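Local coordinates for transcriptional activator II (Enterobacteria phage lambda, PDB 1ZS4), which activates transcription of the phage repressor and integrase genes by binding their promoters as a homotetramer, which allows the virus to establish latency, at residues D37-Q40 / I41-K45; G62-D65 / D66-A69. All coordinates share one frame; numbering follows the deposited sequence.

How the contacts relate
After helices 7-25 and 27-34, the chain reaches contact 1 (37-40 with 41-45) in the first turns of helix 38-47, the helix that reads the DNA. Helix 49-59 follows, and beyond it contact 2 (62-65 with 66-69) starts helix 65-78. Each contact lies within one continuous run of chain and encloses no loop. They come in series, neither nested nor crossed, and their centres lie about 37 Å apart on opposite sides of the centre of the chain. Contact 1 joins a helix start to the DNA, with I41 packed on helices 7-25 and 27-34; contact 2 joins a linker to a helix that meets a second subunit.

Contact 1: D37-Q40 / I41-K45; sequences DKSQ and ISRWK. With nucleotides of chain B; nucleotides of chain A.
Q40 meets W44 one turn on: its carbonyl O lies over one face of the indole, 3.1 Å from W44 CG, while accepting a hydrogen bond from W44 N. The indole NE1 points outward at the ring edge, near its plane, to OP2 of DC17 of chain B (3.0 Å, N-H...O 173°), and W48 of the same chain and W48 of the second subunit pack edge-to-face with it. The Q40 side chain bends at chi2 (42°), which swings its amide to the DNA. NE2 then donates twice, to N7 of DG18 of chain B at 2.8 Å and to its OP2, so base and phosphate together fix the rotation of the amide. D37 N donates to the same OP2, and D37 OD1 caps the helix by accepting a hydrogen bond from S39 N (3.0 Å).

Water 1 joins S39 OG, Q40 OE1, R43 NH1 and O6 of DG18. In the bound DNA, S39 OG also bonds a cytosine N4, and R43 NH2 and K38 NZ each bond a guanine N7. On the other strand, S42 OG and K45 NZ share OP2 of DT8 of chain A, each at 2.8 Å.

This is the recognition helix of the helix-turn-helix motif. K38, S39 and R43 meet base edges, D37 N, S42, W44 and K45 hold phosphates, and Q40 does both, consistent with base reading and phosphate binding combined on one short helix.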
ATOM      1  N   ASP C  37       4.066 -26.945  -4.253  1.00 11.24           N
ATOM      2  CA  ASP C  37       3.640 -28.335  -4.437  1.00  9.73           C
ATOM      3  C   ASP C  37       2.342 -28.387  -5.227  1.00 10.20           C
ATOM      4  O   ASP C  37       1.593 -27.411  -5.258  1.00  9.16           O
ATOM      5  CB  ASP C  37       3.427 -29.012  -3.085  1.00 11.40           C
ATOM      6  CG  ASP C  37       3.352 -30.523  -3.204  1.00 12.43           C
ATOM      7  OD1 ASP C  37       2.249 -31.093  -3.213  1.00 11.97           O
ATOM      8  OD2 ASP C  37       4.417 -31.154  -3.296  1.00 11.89           O
ATOM      9  N   LYS C  38       2.066 -29.518  -5.865  1.00  9.30           N
ATOM     10  CA  LYS C  38       0.816 -29.628  -6.611  1.00  9.80           C
ATOM     11  C   LYS C  38      -0.372 -29.491  -5.669  1.00 10.88           C
ATOM     12  O   LYS C  38      -1.447 -29.079  -6.100  1.00  9.99           O
ATOM     13  CB  LYS C  38       0.735 -30.962  -7.351  1.00 11.61           C
ATOM     14  CG  LYS C  38       0.908 -32.186  -6.483  1.00 10.90           C
ATOM     15  CD  LYS C  38       0.869 -33.449  -7.346  1.00 13.21           C
ATOM     16  CE  LYS C  38       0.886 -34.720  -6.493  1.00 11.29           C
ATOM     17  NZ  LYS C  38       0.680 -35.966  -7.315  1.00 12.70           N
ATOM     18  N   SER C  39      -0.180 -29.826  -4.390  1.00 11.15           N
ATOM     19  CA  SER C  39      -1.265 -29.719  -3.411  1.00 10.47           C
ATOM     20  C   SER C  39      -1.631 -28.253  -3.212  1.00 10.27           C
ATOM     21  O   SER C  39      -2.786 -27.930  -2.894  1.00 10.65           O
ATOM     22  CB  SER C  39      -0.889 -30.381  -2.064  1.00 11.89           C
ATOM     23  OG  SER C  39       0.211 -29.749  -1.403  1.00 10.50           O
ATOM     24  N   GLN C  40      -0.661 -27.360  -3.426  1.00  8.57           N
ATOM     25  CA  GLN C  40      -0.925 -25.934  -3.290  1.00  9.52           C
ATOM     26  C   GLN C  40      -1.718 -25.440  -4.506  1.00  7.96           C
ATOM     27  O   GLN C  40      -2.726 -24.744  -4.355  1.00 10.55           O
ATOM     28  CB  GLN C  40       0.386 -25.148  -3.158  1.00  8.44           C
ATOM     29  CG  GLN C  40       0.725 -24.772  -1.698  1.00  9.32           C
ATOM     30  CD  GLN C  40       0.466 -25.907  -0.725  1.00 10.05           C
ATOM     31  OE1 GLN C  40      -0.628 -26.015  -0.163  1.00 11.56           O
ATOM     32  NE2 GLN C  40       1.466 -26.775  -0.526  1.00  9.64           N
ATOM     33  N   ILE C  41      -1.285 -25.796  -5.712  1.00  7.97           N
ATOM     34  CA  ILE C  41      -2.035 -25.345  -6.887  1.00  9.29           C
ATOM     35  C   ILE C  41      -3.468 -25.865  -6.758  1.00  9.61           C
ATOM     36  O   ILE C  41      -4.434 -25.126  -6.998  1.00  9.16           O
ATOM     37  CB  ILE C  41      -1.400 -25.850  -8.211  1.00  7.59           C
ATOM     38  CG1 ILE C  41       0.018 -25.273  -8.354  1.00  7.28           C
ATOM     39  CG2 ILE C  41      -2.278 -25.448  -9.429  1.00  9.48           C
ATOM     40  CD1 ILE C  41       0.066 -23.761  -8.225  1.00  9.37           C
ATOM     41  N   SER C  42      -3.600 -27.117  -6.330  1.00  9.87           N
ATOM     42  CA  SER C  42      -4.911 -27.730  -6.153  1.00 10.56           C
ATOM     43  C   SER C  42      -5.763 -26.913  -5.177  1.00 10.53           C
ATOM     44  O   SER C  42      -6.907 -26.537  -5.479  1.00 11.46           O
ATOM     45  CB  SER C  42      -4.742 -29.163  -5.622  1.00 12.15           C
ATOM     46  OG  SER C  42      -5.984 -29.826  -5.501  1.00 11.66           O
ATOM     47  N   ARG C  43      -5.200 -26.609  -4.008  1.00  8.54           N
ATOM     48  CA  ARG C  43      -5.943 -25.858  -3.008  1.00  9.00           C
ATOM     49  C   ARG C  43      -6.210 -24.412  -3.393  1.00  9.62           C
ATOM     50  O   ARG C  43      -7.255 -23.859  -3.035  1.00  8.74           O
ATOM     51  CB  ARG C  43      -5.239 -25.962  -1.648  1.00 10.56           C
ATOM     52  CG  ARG C  43      -5.488 -27.339  -1.019  1.00 12.77           C
ATOM     53  CD  ARG C  43      -4.686 -27.660   0.244  1.00 15.76           C
ATOM     54  NE  ARG C  43      -5.318 -28.814   0.895  1.00 16.98           N
ATOM     55  CZ  ARG C  43      -4.713 -29.956   1.205  1.00 16.56           C
ATOM     56  NH1 ARG C  43      -3.423 -30.131   0.941  1.00 15.61           N
ATOM     57  NH2 ARG C  43      -5.426 -30.940   1.755  1.00 16.24           N
ATOM     58  N   TRP C  44      -5.289 -23.804  -4.138  1.00  9.38           N
ATOM     59  CA  TRP C  44      -5.468 -22.418  -4.562  1.00  8.85           C
ATOM     60  C   TRP C  44      -6.720 -22.280  -5.440  1.00  9.68           C
ATOM     61  O   TRP C  44      -7.354 -21.229  -5.436  1.00 10.14           O
ATOM     62  CB  TRP C  44      -4.254 -21.899  -5.340  1.00  9.41           C
ATOM     63  CG  TRP C  44      -2.995 -21.637  -4.529  1.00  9.14           C
ATOM     64  CD1 TRP C  44      -2.790 -21.896  -3.204  1.00 11.08           C
ATOM     65  CD2 TRP C  44      -1.750 -21.137  -5.040  1.00  9.50           C
ATOM     66  NE1 TRP C  44      -1.478 -21.601  -2.855  1.00  9.81           N
ATOM     67  CE2 TRP C  44      -0.823 -21.131  -3.966  1.00  9.94           C
ATOM     68  CE3 TRP C  44      -1.330 -20.692  -6.305  1.00  9.34           C
ATOM     69  CZ2 TRP C  44       0.504 -20.700  -4.122  1.00  9.98           C
ATOM     70  CZ3 TRP C  44      -0.014 -20.264  -6.463  1.00  8.58           C
ATOM     71  CH2 TRP C  44       0.890 -20.271  -5.369  1.00  8.90           C
ATOM     72  N   LYS C  45      -7.067 -23.327  -6.187  1.00  9.51           N
ATOM     73  CA  LYS C  45      -8.261 -23.287  -7.042  1.00 10.07           C
ATOM     74  C   LYS C  45      -9.493 -22.943  -6.220  1.00  9.86           C
ATOM     75  O   LYS C  45     -10.426 -22.294  -6.703  1.00 10.22           O
ATOM     76  CB  LYS C  45      -8.475 -24.656  -7.713  1.00  6.23           C
ATOM     77  CG  LYS C  45      -7.334 -25.081  -8.616  1.00  9.37           C
ATOM     78  CD  LYS C  45      -7.553 -26.496  -9.123  1.00  7.52           C
ATOM     79  CE  LYS C  45      -6.383 -26.967  -9.957  1.00  7.65           C
ATOM     80  NZ  LYS C  45      -6.448 -28.446 -10.292  1.00 10.73           N
TER
ATOM     81  P    DC B  17       0.893 -21.299   0.169  1.00 11.23           P
ATOM     82  OP1  DC B  17       1.585 -20.578  -0.911  1.00 13.19           O
ATOM     83  OP2  DC B  17      -0.474 -21.840  -0.038  1.00 13.01           O
ATOM     84  O5'  DC B  17       1.844 -22.531   0.446  1.00 14.67           O
ATOM     85  C5'  DC B  17       2.069 -22.923   1.742  1.00 22.01           C
ATOM     86  C4'  DC B  17       3.460 -23.462   1.898  1.00 17.54           C
ATOM     87  O4'  DC B  17       3.308 -24.062   3.195  1.00 18.33           O
ATOM     88  C3'  DC B  17       3.755 -24.611   0.929  1.00 15.41           C
ATOM     89  O3'  DC B  17       5.078 -24.775   0.396  1.00 12.34           O
ATOM     90  C2'  DC B  17       3.240 -25.832   1.635  1.00 19.62           C
ATOM     91  C1'  DC B  17       3.290 -25.479   3.099  1.00 15.67           C
ATOM     92  N1   DC B  17       2.006 -25.926   3.630  1.00 14.30           N
ATOM     93  C2   DC B  17       2.010 -26.891   4.607  1.00 13.52           C
ATOM     94  O2   DC B  17       3.111 -27.283   5.031  1.00 13.10           O
ATOM     95  N3   DC B  17       0.836 -27.378   5.060  1.00 12.20           N
ATOM     96  C4   DC B  17      -0.320 -26.915   4.560  1.00 13.21           C
ATOM     97  N4   DC B  17      -1.461 -27.421   5.035  1.00 13.16           N
ATOM     98  C5   DC B  17      -0.352 -25.914   3.555  1.00  9.84           C
ATOM     99  C6   DC B  17       0.822 -25.441   3.129  1.00 11.39           C
TER
ATOM    100  P    DT A   8      -7.636 -31.177  -8.394  1.00 13.80           P
ATOM    101  OP1  DT A   8      -8.989 -30.649  -8.723  1.00 14.33           O
ATOM    102  OP2  DT A   8      -6.526 -30.226  -8.169  1.00 13.61           O
ATOM    103  O5'  DT A   8      -7.817 -32.132  -7.129  1.00 16.33           O
ATOM    104  C5'  DT A   8      -8.731 -33.217  -7.219  1.00 15.80           C
ATOM    105  C4'  DT A   8      -8.982 -33.896  -5.888  1.00 18.10           C
ATOM    106  O4'  DT A   8      -7.829 -34.696  -5.498  1.00 18.27           O
ATOM    107  C3'  DT A   8      -9.223 -32.955  -4.705  1.00 18.28           C
ATOM    108  O3'  DT A   8     -10.162 -33.579  -3.811  1.00 18.82           O
ATOM    109  C2'  DT A   8      -7.829 -32.786  -4.109  1.00 17.85           C
ATOM    110  C1'  DT A   8      -7.243 -34.179  -4.308  1.00 14.76           C
ATOM    111  N1   DT A   8      -5.766 -34.358  -4.387  1.00 13.45           N
ATOM    112  C2   DT A   8      -5.208 -35.414  -3.678  1.00 12.94           C
ATOM    113  O2   DT A   8      -5.856 -36.172  -2.964  1.00 13.98           O
ATOM    114  N3   DT A   8      -3.851 -35.551  -3.833  1.00 12.70           N
ATOM    115  C4   DT A   8      -3.016 -34.759  -4.588  1.00 11.81           C
ATOM    116  O4   DT A   8      -1.819 -35.003  -4.637  1.00 14.41           O
ATOM    117  C5   DT A   8      -3.655 -33.664  -5.285  1.00 11.44           C
ATOM    118  C7   DT A   8      -2.800 -32.750  -6.112  1.00  9.62           C
ATOM    119  C6   DT A   8      -4.980 -33.517  -5.156  1.00 11.42           C
TER
ATOM    120  P    DG B  18       5.313 -25.848  -0.779  1.00 12.64           P
ATOM    121  OP1  DG B  18       6.512 -25.449  -1.543  1.00 13.73           O
ATOM    122  OP2  DG B  18       4.035 -26.116  -1.511  1.00 12.34           O
ATOM    123  O5'  DG B  18       5.684 -27.191  -0.000  1.00 12.18           O
ATOM    124  C5'  DG B  18       6.848 -27.224   0.815  1.00 12.86           C
ATOM    125  C4'  DG B  18       7.200 -28.640   1.215  1.00 13.54           C
ATOM    126  O4'  DG B  18       6.181 -29.174   2.099  1.00 13.79           O
ATOM    127  C3'  DG B  18       7.285 -29.640   0.066  1.00 13.38           C
ATOM    128  O3'  DG B  18       8.313 -30.587   0.371  1.00 15.81           O
ATOM    129  C2'  DG B  18       5.871 -30.192  -0.012  1.00 13.39           C
ATOM    130  C1'  DG B  18       5.407 -30.176   1.442  1.00 11.92           C
ATOM    131  N9   DG B  18       3.995 -29.835   1.620  1.00 11.42           N
ATOM    132  C8   DG B  18       3.269 -28.900   0.912  1.00 11.30           C
ATOM    133  N7   DG B  18       2.015 -28.840   1.280  1.00 10.08           N
ATOM    134  C5   DG B  18       1.911 -29.785   2.297  1.00 11.46           C
ATOM    135  C6   DG B  18       0.789 -30.179   3.087  1.00 12.62           C
ATOM    136  O6   DG B  18      -0.383 -29.753   3.053  1.00 10.37           O
ATOM    137  N1   DG B  18       1.130 -31.175   3.992  1.00 12.87           N
ATOM    138  C2   DG B  18       2.379 -31.719   4.137  1.00 12.93           C
ATOM    139  N2   DG B  18       2.491 -32.676   5.072  1.00 14.23           N
ATOM    140  N3   DG B  18       3.433 -31.360   3.422  1.00 12.34           N
ATOM    141  C4   DG B  18       3.128 -30.397   2.523  1.00 12.54           C
TER
HETATM  142  O   HOH W   1      -1.217 -28.444   0.783  1.00 14.69           O

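Contact 2: G62-D65 / D66-A69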
ATOM      1  N   GLY C  62     -11.145  -0.429 -15.346  1.00 20.90           N
ATOM      2  CA  GLY C  62     -10.205   0.681 -15.378  1.00 21.96           C
ATOM      3  C   GLY C  62     -10.501   1.824 -14.433  1.00 21.05           C
ATOM      4  O   GLY C  62     -11.104   1.624 -13.386  1.00 21.43           O
ATOM      5  N   VAL C  63     -10.075   3.027 -14.818  1.00 20.29           N
ATOM      6  CA  VAL C  63     -10.255   4.221 -13.997  1.00 19.62           C
ATOM      7  C   VAL C  63     -11.070   5.282 -14.738  1.00 19.46           C
ATOM      8  O   VAL C  63     -10.661   5.740 -15.801  1.00 20.47           O
ATOM      9  CB  VAL C  63      -8.874   4.827 -13.627  1.00 19.26           C
ATOM     10  CG1 VAL C  63      -9.050   5.975 -12.652  1.00 18.71           C
ATOM     11  CG2 VAL C  63      -7.969   3.740 -13.020  1.00 19.81           C
ATOM     12  N   VAL C  64     -12.215   5.665 -14.182  1.00 19.97           N
ATOM     13  CA  VAL C  64     -13.056   6.682 -14.827  1.00 21.98           C
ATOM     14  C   VAL C  64     -12.380   8.054 -14.719  1.00 22.57           C
ATOM     15  O   VAL C  64     -11.573   8.287 -13.819  1.00 20.12           O
ATOM     16  CB  VAL C  64     -14.466   6.746 -14.185  1.00 22.88           C
ATOM     17  CG1 VAL C  64     -15.196   5.422 -14.397  1.00 24.41           C
ATOM     18  CG2 VAL C  64     -14.360   7.057 -12.696  1.00 24.25           C
ATOM     19  N   ASP C  65     -12.714   8.961 -15.634  1.00 22.52           N
ATOM     20  CA  ASP C  65     -12.110  10.299 -15.643  1.00 25.28           C
ATOM     21  C   ASP C  65     -12.043  11.011 -14.291  1.00 24.60           C
ATOM     22  O   ASP C  65     -10.987  11.523 -13.914  1.00 25.65           O
ATOM     23  CB  ASP C  65     -12.839  11.223 -16.629  1.00 26.52           C
ATOM     24  CG  ASP C  65     -12.711  10.776 -18.069  1.00 30.36           C
ATOM     25  OD1 ASP C  65     -11.712  10.105 -18.424  1.00 29.78           O
ATOM     26  OD2 ASP C  65     -13.617  11.125 -18.857  1.00 31.35           O
ATOM     27  N   ASP C  66     -13.163  11.076 -13.575  1.00 26.30           N
ATOM     28  CA  ASP C  66     -13.187  11.748 -12.273  1.00 27.00           C
ATOM     29  C   ASP C  66     -12.112  11.192 -11.354  1.00 25.70           C
ATOM     30  O   ASP C  66     -11.384  11.937 -10.701  1.00 24.96           O
ATOM     31  CB  ASP C  66     -14.533  11.562 -11.563  1.00 30.80           C
ATOM     32  CG  ASP C  66     -15.633  12.435 -12.134  1.00 35.31           C
ATOM     33  OD1 ASP C  66     -15.364  13.622 -12.421  1.00 38.19           O
ATOM     34  OD2 ASP C  66     -16.774  11.937 -12.276  1.00 37.76           O
ATOM     35  N   ASP C  67     -12.048   9.870 -11.282  1.00 25.13           N
ATOM     36  CA  ASP C  67     -11.079   9.190 -10.435  1.00 23.69           C
ATOM     37  C   ASP C  67      -9.635   9.432 -10.882  1.00 21.97           C
ATOM     38  O   ASP C  67      -8.744   9.618 -10.044  1.00 22.59           O
ATOM     39  CB  ASP C  67     -11.379   7.684 -10.419  1.00 26.19           C
ATOM     40  CG  ASP C  67     -12.682   7.359  -9.705  1.00 27.84           C
ATOM     41  OD1 ASP C  67     -13.162   6.216  -9.841  1.00 29.17           O
ATOM     42  OD2 ASP C  67     -13.215   8.247  -8.999  1.00 30.00           O
ATOM     43  N   MET C  68      -9.407   9.419 -12.193  1.00 18.98           N
ATOM     44  CA  MET C  68      -8.071   9.641 -12.735  1.00 18.07           C
ATOM     45  C   MET C  68      -7.596  11.063 -12.436  1.00 17.01           C
ATOM     46  O   MET C  68      -6.422  11.279 -12.124  1.00 17.07           O
ATOM     47  CB  MET C  68      -8.047   9.408 -14.249  1.00 14.63           C
ATOM     48  CG  MET C  68      -6.652   9.553 -14.897  1.00 16.02           C
ATOM     49  SD  MET C  68      -5.300   8.620 -14.101  1.00 11.83           S
ATOM     50  CE  MET C  68      -5.646   6.970 -14.692  1.00 16.96           C
ATOM     51  N   ALA C  69      -8.504  12.029 -12.531  1.00 18.95           N
ATOM     52  CA  ALA C  69      -8.126  13.415 -12.250  1.00 18.97           C
ATOM     53  C   ALA C  69      -7.724  13.558 -10.788  1.00 19.95           C
ATOM     54  O   ALA C  69      -6.779  14.279 -10.455  1.00 18.50           O
ATOM     55  CB  ALA C  69      -9.291  14.365 -12.570  1.00 19.55           C
TER
HETATM   56  O   HOH W   2     -12.587   4.567 -11.557  1.00 26.71           O
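M68 N donates to V64 O at 2.9 Å and A69 N to D65 O at the same length, both nearly along the C=O axis, which sets the first turn of helix 65-78 directly after the N-cap residue V64. Ahead of the cap, V63 adopts an extended backbone and directs its side chain toward that turn. Its CG1, anti to the backbone N (chi1 -174°), lies 3.7 Å from D67 CB and 3.9 Å from M68 CB. M68 is bent at chi2 and chi3, and this curls its CE methyl back to within 4.0 Å of V63 CB, so M68 touches the beta-branched valine at two points, its CB and its CE methyl.

Two apolar residues thus meet across the cap, one just before it and one five residues later: a hydrophobic staple, which ties the linker after helix 49-59 to the start of helix 65-78. G62 enters this linker with positive phi (57°), a conformation that its lack of a side chain makes easy.

V64 CG2 and the D67 carboxylate cross obliquely, with OD1 3.2 Å from the methyl. Being apolar, V64 offers no side-chain acceptor to the first turn. Its backbone N donates to water 2 (2.9 Å), which lies between it and the D67 carboxylate; the water's approach to OD1 is too short to be trusted in detail. D65, D66 and D67 occupy the first three positions of the helix, where acidic groups should interact favourably with the N-H groups of the first turn and the helix dipole. R70 of the second subunit bonds V63 O through NH2, and Q74 of that subunit packs on M68.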